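Local coordinates for penicillin-binding protein A (Mycobacterium tuberculosis, PDB 3UN7) that probably cross-links peptidoglycan strands of the cell wall as a penicillin-binding D,D-transpeptidase and is probably required for the regulation of cell length, at residues L229-G238 with K251-Q259; P221-L229 with S300-I308. All coordinates share one frame; numbering follows the deposited sequence.

Contact 1 (L229-G238 with K251-Q259); sequences LENYGGAPCG and KSCNTAFVQ
Asn-231 meets Thr-255 through its amide, which CG, held beside the backbone N (chi1 -76°), turns to the start of helix 254-264. The backbone N of Thr-255 donates to OD1 of Asn-231 at 2.9 Å, approaching almost straight down the C=O bond of the amide (164° at OD1). Asn-231 ND2 donates to Ala-235 O at 2.9 Å within the amide plane, so the two bonds fix which way the amide is flipped. A second side-chain amide, that of Asn-254, donates through ND2 to a lone pair of the backbone O of Glu-230, 3.1 Å away. One water accepts from the backbone N of both Tyr-232 and Asn-254 and donates to Ser-252 O, linking loop and helix. At the end of the preceding helix, Lys-251 NZ donates a hydrogen bond to Cys-237 O at 2.7 Å.

The covalent link is the disulfide Cys-237 to Cys-253, whose second cysteine is the N-cap of the helix; its chi3 is 80°. Apolar packing is slight: Leu-229 CD2 lies 3.6 Å from Val-258 CG2.

Ser-252, Cys-253 and Asn-254 form the SxN motif of penicillin-binding proteins; Ser-252 OG is hydrogen-bonded to Lys-196 NZ and Lys-395 NZ, Asn-254 OD1 to Lys-196 NZ. Both branches of the Asn-254 amide are thus engaged, consistent with the disulfide and side-chain hydrogen bonds helping to position this motif beside Ser-193, the probable acyl-ester nucleophile.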
loop_
_atom_site.group_PDB
_atom_site.type_symbol
_atom_site.label_atom_id
_atom_site.label_comp_id
_atom_site.label_asym_id
_atom_site.label_seq_id
_atom_site.Cartn_x
_atom_site.Cartn_y
_atom_site.Cartn_z
ATOM N N LEU A 229 15.163 -15.827 -18.791
ATOM C CA LEU A 229 14.783 -15.633 -17.418
ATOM C C LEU A 229 15.097 -16.912 -16.670
ATOM O O LEU A 229 14.971 -18.010 -17.221
ATOM C CB LEU A 229 13.307 -15.251 -17.319
ATOM C CG LEU A 229 12.937 -13.757 -17.238
ATOM C CD1 LEU A 229 13.963 -12.815 -17.893
ATOM C CD2 LEU A 229 11.541 -13.497 -17.803
ATOM N N GLU A 230 15.557 -16.759 -15.433
ATOM C CA GLU A 230 15.898 -17.895 -14.602
ATOM C C GLU A 230 15.109 -17.868 -13.302
ATOM O O GLU A 230 14.612 -16.820 -12.891
ATOM C CB GLU A 230 17.410 -17.952 -14.337
ATOM C CG GLU A 230 17.948 -16.938 -13.328
ATOM C CD GLU A 230 19.289 -17.347 -12.717
ATOM O OE1 GLU A 230 19.660 -16.763 -11.677
ATOM O OE2 GLU A 230 19.969 -18.250 -13.260
ATOM N N ASN A 231 14.981 -19.037 -12.684
ATOM C CA ASN A 231 14.366 -19.155 -11.374
ATOM C C ASN A 231 15.284 -18.504 -10.357
ATOM O O ASN A 231 16.505 -18.527 -10.504
ATOM C CB ASN A 231 14.161 -20.629 -10.994
ATOM C CG ASN A 231 12.983 -21.274 -11.708
ATOM O OD1 ASN A 231 12.120 -20.594 -12.264
ATOM N ND2 ASN A 231 12.940 -22.604 -11.682
ATOM N N TYR A 232 14.690 -17.897 -9.343
ATOM C CA TYR A 232 15.454 -17.351 -8.232
ATOM C C TYR A 232 16.379 -18.436 -7.666
ATOM O O TYR A 232 15.947 -19.562 -7.394
ATOM C CB TYR A 232 14.496 -16.814 -7.175
ATOM C CG TYR A 232 15.104 -16.639 -5.810
ATOM C CD1 TYR A 232 16.038 -15.632 -5.563
ATOM C CD2 TYR A 232 14.736 -17.475 -4.762
ATOM C CE1 TYR A 232 16.598 -15.470 -4.300
ATOM C CE2 TYR A 232 15.290 -17.325 -3.504
ATOM C CZ TYR A 232 16.216 -16.322 -3.273
ATOM O OH TYR A 232 16.759 -16.182 -2.017
ATOM N N GLY A 233 17.658 -18.105 -7.533
ATOM C CA GLY A 233 18.660 -19.066 -7.072
ATOM C C GLY A 233 19.171 -20.020 -8.138
ATOM O O GLY A 233 20.083 -20.809 -7.878
ATOM N N GLY A 234 18.581 -19.958 -9.331
ATOM C CA GLY A 234 18.988 -20.799 -10.462
ATOM C C GLY A 234 18.681 -22.288 -10.362
ATOM O O GLY A 234 19.262 -23.101 -11.090
ATOM N N ALA A 235 17.768 -22.654 -9.468
ATOM C CA ALA A 235 17.429 -24.060 -9.270
ATOM C C ALA A 235 16.155 -24.412 -10.034
ATOM O O ALA A 235 15.306 -23.543 -10.236
ATOM C CB ALA A 235 17.267 -24.367 -7.779
ATOM N N PRO A 236 16.022 -25.683 -10.473
ATOM C CA PRO A 236 14.769 -26.149 -11.064
ATOM C C PRO A 236 13.628 -26.079 -10.053
ATOM O O PRO A 236 13.881 -26.107 -8.846
ATOM C CB PRO A 236 15.066 -27.611 -11.406
ATOM C CG PRO A 236 16.545 -27.690 -11.496
ATOM C CD PRO A 236 17.037 -26.752 -10.451
ATOM N N CYS A 237 12.392 -25.992 -10.540
ATOM C CA CYS A 237 11.235 -25.858 -9.661
ATOM C C CYS A 237 11.076 -27.071 -8.760
ATOM O O CYS A 237 10.804 -26.932 -7.563
ATOM C CB CYS A 237 9.953 -25.614 -10.463
ATOM S SG CYS A 237 8.561 -25.049 -9.457
ATOM N N GLY A 238 11.233 -28.253 -9.341
ATOM C CA GLY A 238 11.287 -29.504 -8.573
ATOM C C GLY A 238 12.176 -30.518 -9.277
ATOM O O GLY A 238 12.790 -30.205 -10.309
ATOM N N LYS A 251 5.862 -22.411 -4.642
ATOM C CA LYS A 251 7.313 -22.323 -4.742
ATOM C C LYS A 251 7.755 -21.039 -5.441
ATOM O O LYS A 251 8.922 -20.656 -5.358
ATOM C CB LYS A 251 7.872 -23.549 -5.460
ATOM C CG LYS A 251 7.817 -24.830 -4.618
ATOM C CD LYS A 251 8.601 -25.947 -5.282
ATOM C CE LYS A 251 9.475 -26.664 -4.266
ATOM N NZ LYS A 251 10.461 -27.561 -4.933
ATOM N N SER A 252 6.811 -20.382 -6.119
ATOM C CA SER A 252 7.043 -19.138 -6.860
ATOM C C SER A 252 8.127 -19.284 -7.944
ATOM O O SER A 252 9.060 -18.469 -8.032
ATOM C CB SER A 252 7.359 -17.978 -5.902
ATOM O OG SER A 252 7.200 -16.728 -6.564
ATOM N N CYS A 253 7.991 -20.316 -8.773
ATOM C CA CYS A 253 9.018 -20.635 -9.763
ATOM C C CYS A 253 8.842 -19.746 -10.982
ATOM O O CYS A 253 7.814 -19.803 -11.638
ATOM C CB CYS A 253 8.934 -22.111 -10.153
ATOM S SG CYS A 253 9.204 -23.242 -8.765
ATOM N N ASN A 254 9.850 -18.932 -11.282
ATOM C CA ASN A 254 9.763 -17.948 -12.372
ATOM C C ASN A 254 9.446 -18.498 -13.755
ATOM O O ASN A 254 8.632 -17.936 -14.484
ATOM C CB ASN A 254 11.049 -17.122 -12.465
ATOM C CG ASN A 254 11.183 -16.114 -11.342
ATOM O OD1 ASN A 254 10.187 -15.648 -10.772
ATOM N ND2 ASN A 254 12.423 -15.768 -11.017
ATOM N N THR A 255 10.125 -19.572 -14.136
ATOM C CA THR A 255 10.033 -20.057 -15.514
ATOM C C THR A 255 8.638 -20.611 -15.844
ATOM O O THR A 255 8.135 -20.438 -16.961
ATOM C CB THR A 255 11.152 -21.069 -15.834
ATOM O OG1 THR A 255 11.044 -22.198 -14.967
ATOM C CG2 THR A 255 12.525 -20.413 -15.645
ATOM N N ALA A 256 8.019 -21.244 -14.854
ATOM C CA ALA A 256 6.637 -21.695 -14.942
ATOM C C ALA A 256 5.650 -20.552 -15.189
ATOM O O ALA A 256 4.697 -20.719 -15.944
ATOM C CB ALA A 256 6.251 -22.469 -13.682
ATOM N N PHE A 257 5.862 -19.398 -14.554
ATOM C CA PHE A 257 4.984 -18.251 -14.791
ATOM C C PHE A 257 5.293 -17.482 -16.080
ATOM O O PHE A 257 4.395 -16.884 -16.681
ATOM C CB PHE A 257 4.905 -17.364 -13.551
ATOM C CG PHE A 257 4.076 -17.981 -12.475
ATOM C CD1 PHE A 257 2.696 -17.823 -12.486
ATOM C CD2 PHE A 257 4.655 -18.805 -11.515
ATOM C CE1 PHE A 257 1.903 -18.429 -11.520
ATOM C CE2 PHE A 257 3.868 -19.417 -10.548
ATOM C CZ PHE A 257 2.482 -19.226 -10.555
ATOM N N VAL A 258 6.550 -17.515 -16.511
ATOM C CA VAL A 258 6.908 -16.972 -17.823
ATOM C C VAL A 258 6.145 -17.785 -18.875
ATOM O O VAL A 258 5.443 -17.227 -19.728
ATOM C CB VAL A 258 8.445 -17.030 -18.062
ATOM C CG1 VAL A 258 8.796 -16.719 -19.522
ATOM C CG2 VAL A 258 9.155 -16.052 -17.123
ATOM N N GLN A 259 6.258 -19.102 -18.777
ATOM C CA GLN A 259 5.562 -20.018 -19.690
ATOM C C GLN A 259 4.038 -19.836 -19.602
ATOM O O GLN A 259 3.364 -19.706 -20.621
ATOM C CB GLN A 259 5.971 -21.467 -19.397
ATOM C CG GLN A 259 5.432 -22.491 -20.391
ATOM C CD GLN A 259 5.652 -23.901 -19.922
ATOM O OE1 GLN A 259 5.384 -24.235 -18.770
ATOM N NE2 GLN A 259 6.163 -24.740 -20.808
HETATM O O HOH W 1 11.828 -18.474 -9.222
#

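Contact 2 (P221-L229 with S300-I308); sequences PLPGSTAQL and SAALGMTSI
Leu-222 holds CG opposite its own carbonyl carbon (chi1 -73°), which spreads both methyl groups over the helix 300-306. CD2 rests 4.0 Å from the CA of Gly-304, a point where the helix carries no side chain and the leucine can lie close to its backbone, while CD1 meets Met-305 CG, also at 4.0 Å, the two side chains crossing at about a right angle. Ile-308 keeps CG1 between its backbone N and carbonyl carbon (chi1 56°) and is extended beyond it, so that CD1 meets Leu-229 CD2 tip to tip at 3.8 Å. Met-305 CG touches the same leucine methyl, reaching it from across.

Leu-222 directly follows strand 219-221 and Leu-229 lies in strand 228-230, the two strands of an antiparallel hairpin in the transpeptidase domain. Its loop contains a type II turn from Leu-222 to Ser-225 and is closed by the backbone bond from Leu-222 N to Ala-227 O; Ser-225 OG adds an ST turn by accepting from Ala-227 N.

Around the turn the contact is partly polar. Ala-301 CB sits 3.7 Å from Pro-223 O, and a water donates to Pro-223 O at 2.6 Å and accepts from the backbone N of Ala-301. Pro-223 also touches Ser-300 through its ring, with CG 4.2 Å from the serine CB.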
loop_
_atom_site.group_PDB
_atom_site.type_symbol
_atom_site.label_atom_id
_atom_site.label_comp_id
_atom_site.label_asym_id
_atom_site.label_seq_id
_atom_site.Cartn_x
_atom_site.Cartn_y
_atom_site.Cartn_z
ATOM N N PRO A 221 14.206 -19.487 -22.300
ATOM C CA PRO A 221 14.493 -18.408 -23.241
ATOM C C PRO A 221 13.269 -17.514 -23.401
ATOM O O PRO A 221 12.137 -18.000 -23.332
ATOM C CB PRO A 221 14.795 -19.147 -24.556
ATOM C CG PRO A 221 14.123 -20.467 -24.427
ATOM C CD PRO A 221 14.173 -20.806 -22.962
ATOM N N LEU A 222 13.487 -16.216 -23.574
ATOM C CA LEU A 222 12.390 -15.318 -23.903
ATOM C C LEU A 222 12.245 -15.266 -25.419
ATOM O O LEU A 222 13.247 -15.093 -26.114
ATOM C CB LEU A 222 12.639 -13.919 -23.333
ATOM C CG LEU A 222 12.501 -13.748 -21.825
ATOM C CD1 LEU A 222 12.921 -12.337 -21.422
ATOM C CD2 LEU A 222 11.066 -14.031 -21.386
ATOM N N PRO A 223 11.004 -15.407 -25.935
ATOM C CA PRO A 223 10.813 -15.521 -27.392
ATOM C C PRO A 223 11.183 -14.232 -28.104
ATOM O O PRO A 223 10.938 -13.152 -27.584
ATOM C CB PRO A 223 9.310 -15.784 -27.556
ATOM C CG PRO A 223 8.746 -15.920 -26.172
ATOM C CD PRO A 223 9.730 -15.404 -25.193
ATOM N N GLY A 224 11.783 -14.357 -29.281
ATOM C CA GLY A 224 12.149 -13.192 -30.079
ATOM C C GLY A 224 13.157 -12.270 -29.417
ATOM O O GLY A 224 13.173 -11.074 -29.703
ATOM N N SER A 225 13.975 -12.820 -28.514
ATOM C CA SER A 225 15.128 -12.099 -27.951
ATOM C C SER A 225 16.214 -13.056 -27.437
ATOM O O SER A 225 15.987 -14.264 -27.306
ATOM C CB SER A 225 14.702 -11.082 -26.870
ATOM O OG SER A 225 14.977 -11.534 -25.559
ATOM N N THR A 226 17.398 -12.504 -27.181
ATOM C CA THR A 226 18.548 -13.265 -26.692
ATOM C C THR A 226 18.482 -13.470 -25.171
ATOM O O THR A 226 19.163 -14.334 -24.624
ATOM C CB THR A 226 19.861 -12.553 -27.088
ATOM O OG1 THR A 226 19.830 -12.259 -28.490
ATOM C CG2 THR A 226 21.083 -13.427 -26.811
ATOM N N ALA A 227 17.650 -12.675 -24.505
ATOM C CA ALA A 227 17.481 -12.738 -23.054
ATOM C C ALA A 227 16.838 -14.042 -22.578
ATOM O O ALA A 227 15.995 -14.635 -23.265
ATOM C CB ALA A 227 16.667 -11.548 -22.570
ATOM N N GLN A 228 17.254 -14.489 -21.402
ATOM C CA GLN A 228 16.563 -15.578 -20.736
ATOM C C GLN A 228 16.229 -15.222 -19.294
ATOM O O GLN A 228 16.905 -14.403 -18.658
ATOM C CB GLN A 228 17.348 -16.881 -20.821
ATOM C CG GLN A 228 18.786 -16.817 -20.336
ATOM C CD GLN A 228 19.502 -18.139 -20.523
ATOM O OE1 GLN A 228 19.190 -18.905 -21.443
ATOM N NE2 GLN A 228 20.470 -18.419 -19.651
ATOM N N LEU A 229 15.163 -15.827 -18.791
ATOM C CA LEU A 229 14.783 -15.633 -17.418
ATOM C C LEU A 229 15.097 -16.912 -16.670
ATOM O O LEU A 229 14.971 -18.010 -17.221
ATOM C CB LEU A 229 13.307 -15.251 -17.319
ATOM C CG LEU A 229 12.937 -13.757 -17.238
ATOM C CD1 LEU A 229 13.963 -12.815 -17.893
ATOM C CD2 LEU A 229 11.541 -13.497 -17.803
ATOM N N SER A 300 6.401 -10.310 -26.976
ATOM C CA SER A 300 6.307 -11.496 -26.140
ATOM C C SER A 300 7.468 -11.651 -25.158
ATOM O O SER A 300 7.307 -12.292 -24.120
ATOM C CB SER A 300 6.135 -12.727 -27.012
ATOM O OG SER A 300 4.919 -12.605 -27.719
ATOM N N ALA A 301 8.627 -11.067 -25.478
ATOM C CA ALA A 301 9.715 -10.970 -24.491
ATOM C C ALA A 301 9.257 -10.126 -23.300
ATOM O O ALA A 301 9.450 -10.510 -22.133
ATOM C CB ALA A 301 10.966 -10.382 -25.115
ATOM N N ALA A 302 8.645 -8.982 -23.607
ATOM C CA ALA A 302 8.045 -8.117 -22.603
ATOM C C ALA A 302 6.953 -8.844 -21.824
ATOM O O ALA A 302 6.906 -8.750 -20.593
ATOM C CB ALA A 302 7.505 -6.834 -23.241
ATOM N N LEU A 303 6.097 -9.583 -22.530
ATOM C CA LEU A 303 5.039 -10.367 -21.872
ATOM C C LEU A 303 5.624 -11.371 -20.886
ATOM O O LEU A 303 5.131 -11.506 -19.752
ATOM C CB LEU A 303 4.146 -11.091 -22.895
ATOM C CG LEU A 303 3.075 -12.049 -22.345
ATOM C CD1 LEU A 303 2.117 -11.354 -21.381
ATOM C CD2 LEU A 303 2.295 -12.655 -23.486
ATOM N N GLY A 304 6.676 -12.073 -21.308
ATOM C CA GLY A 304 7.374 -12.988 -20.402
ATOM C C GLY A 304 7.766 -12.301 -19.101
ATOM O O GLY A 304 7.497 -12.816 -18.018
ATOM N N MET A 305 8.403 -11.137 -19.222
ATOM C CA MET A 305 8.883 -10.363 -18.077
ATOM C C MET A 305 7.730 -9.769 -17.257
ATOM O O MET A 305 7.812 -9.693 -16.031
ATOM C CB MET A 305 9.829 -9.248 -18.547
ATOM C CG MET A 305 11.226 -9.717 -18.992
ATOM S SD MET A 305 12.318 -8.324 -19.465
ATOM C CE MET A 305 12.291 -7.366 -17.923
ATOM N N THR A 306 6.664 -9.353 -17.942
ATOM C CA THR A 306 5.462 -8.816 -17.297
ATOM C C THR A 306 4.793 -9.839 -16.388
ATOM O O THR A 306 4.261 -9.483 -15.325
ATOM C CB THR A 306 4.446 -8.284 -18.345
ATOM O OG1 THR A 306 5.026 -7.175 -19.050
ATOM C CG2 THR A 306 3.129 -7.826 -17.681
ATOM N N SER A 307 4.853 -11.107 -16.800
ATOM C CA SER A 307 4.147 -12.207 -16.142
ATOM C C SER A 307 4.701 -12.508 -14.766
ATOM O O SER A 307 4.013 -13.109 -13.942
ATOM C CB SER A 307 4.203 -13.472 -17.011
ATOM O OG SER A 307 3.578 -13.241 -18.259
ATOM N N ILE A 308 5.948 -12.099 -14.532
ATOM C CA ILE A 308 6.583 -12.186 -13.202
ATOM C C ILE A 308 6.839 -10.789 -12.622
ATOM O O ILE A 308 7.757 -10.582 -11.821
ATOM C CB ILE A 308 7.867 -13.039 -13.231
ATOM C CG1 ILE A 308 8.865 -12.493 -14.271
ATOM C CG2 ILE A 308 7.513 -14.512 -13.503
ATOM C CD1 ILE A 308 10.238 -13.213 -14.275
HETATM O O HOH W 2 9.629 -10.919 -28.055
#

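How the contacts relate
Both contacts draw on strand 228-230 and share Leu-229. Each is partly buried at the periphery of the chain. Contact 1 is largely polar and covalent, joining the hairpin's exit loop to the start of helix 254-264 next to the probable active-site serine, which Ile-308 of contact 2 also approaches; contact 2 is mainly apolar, laying the hairpin turn on helix 300-306, with a water as its polar link. They abut directly: Val-258 CG2 lies against Gly-304 O, and Phe-257 touches Ser-307 and Ile-308 through its backbone O and CB, so the hairpin and the two helices meet in one cluster.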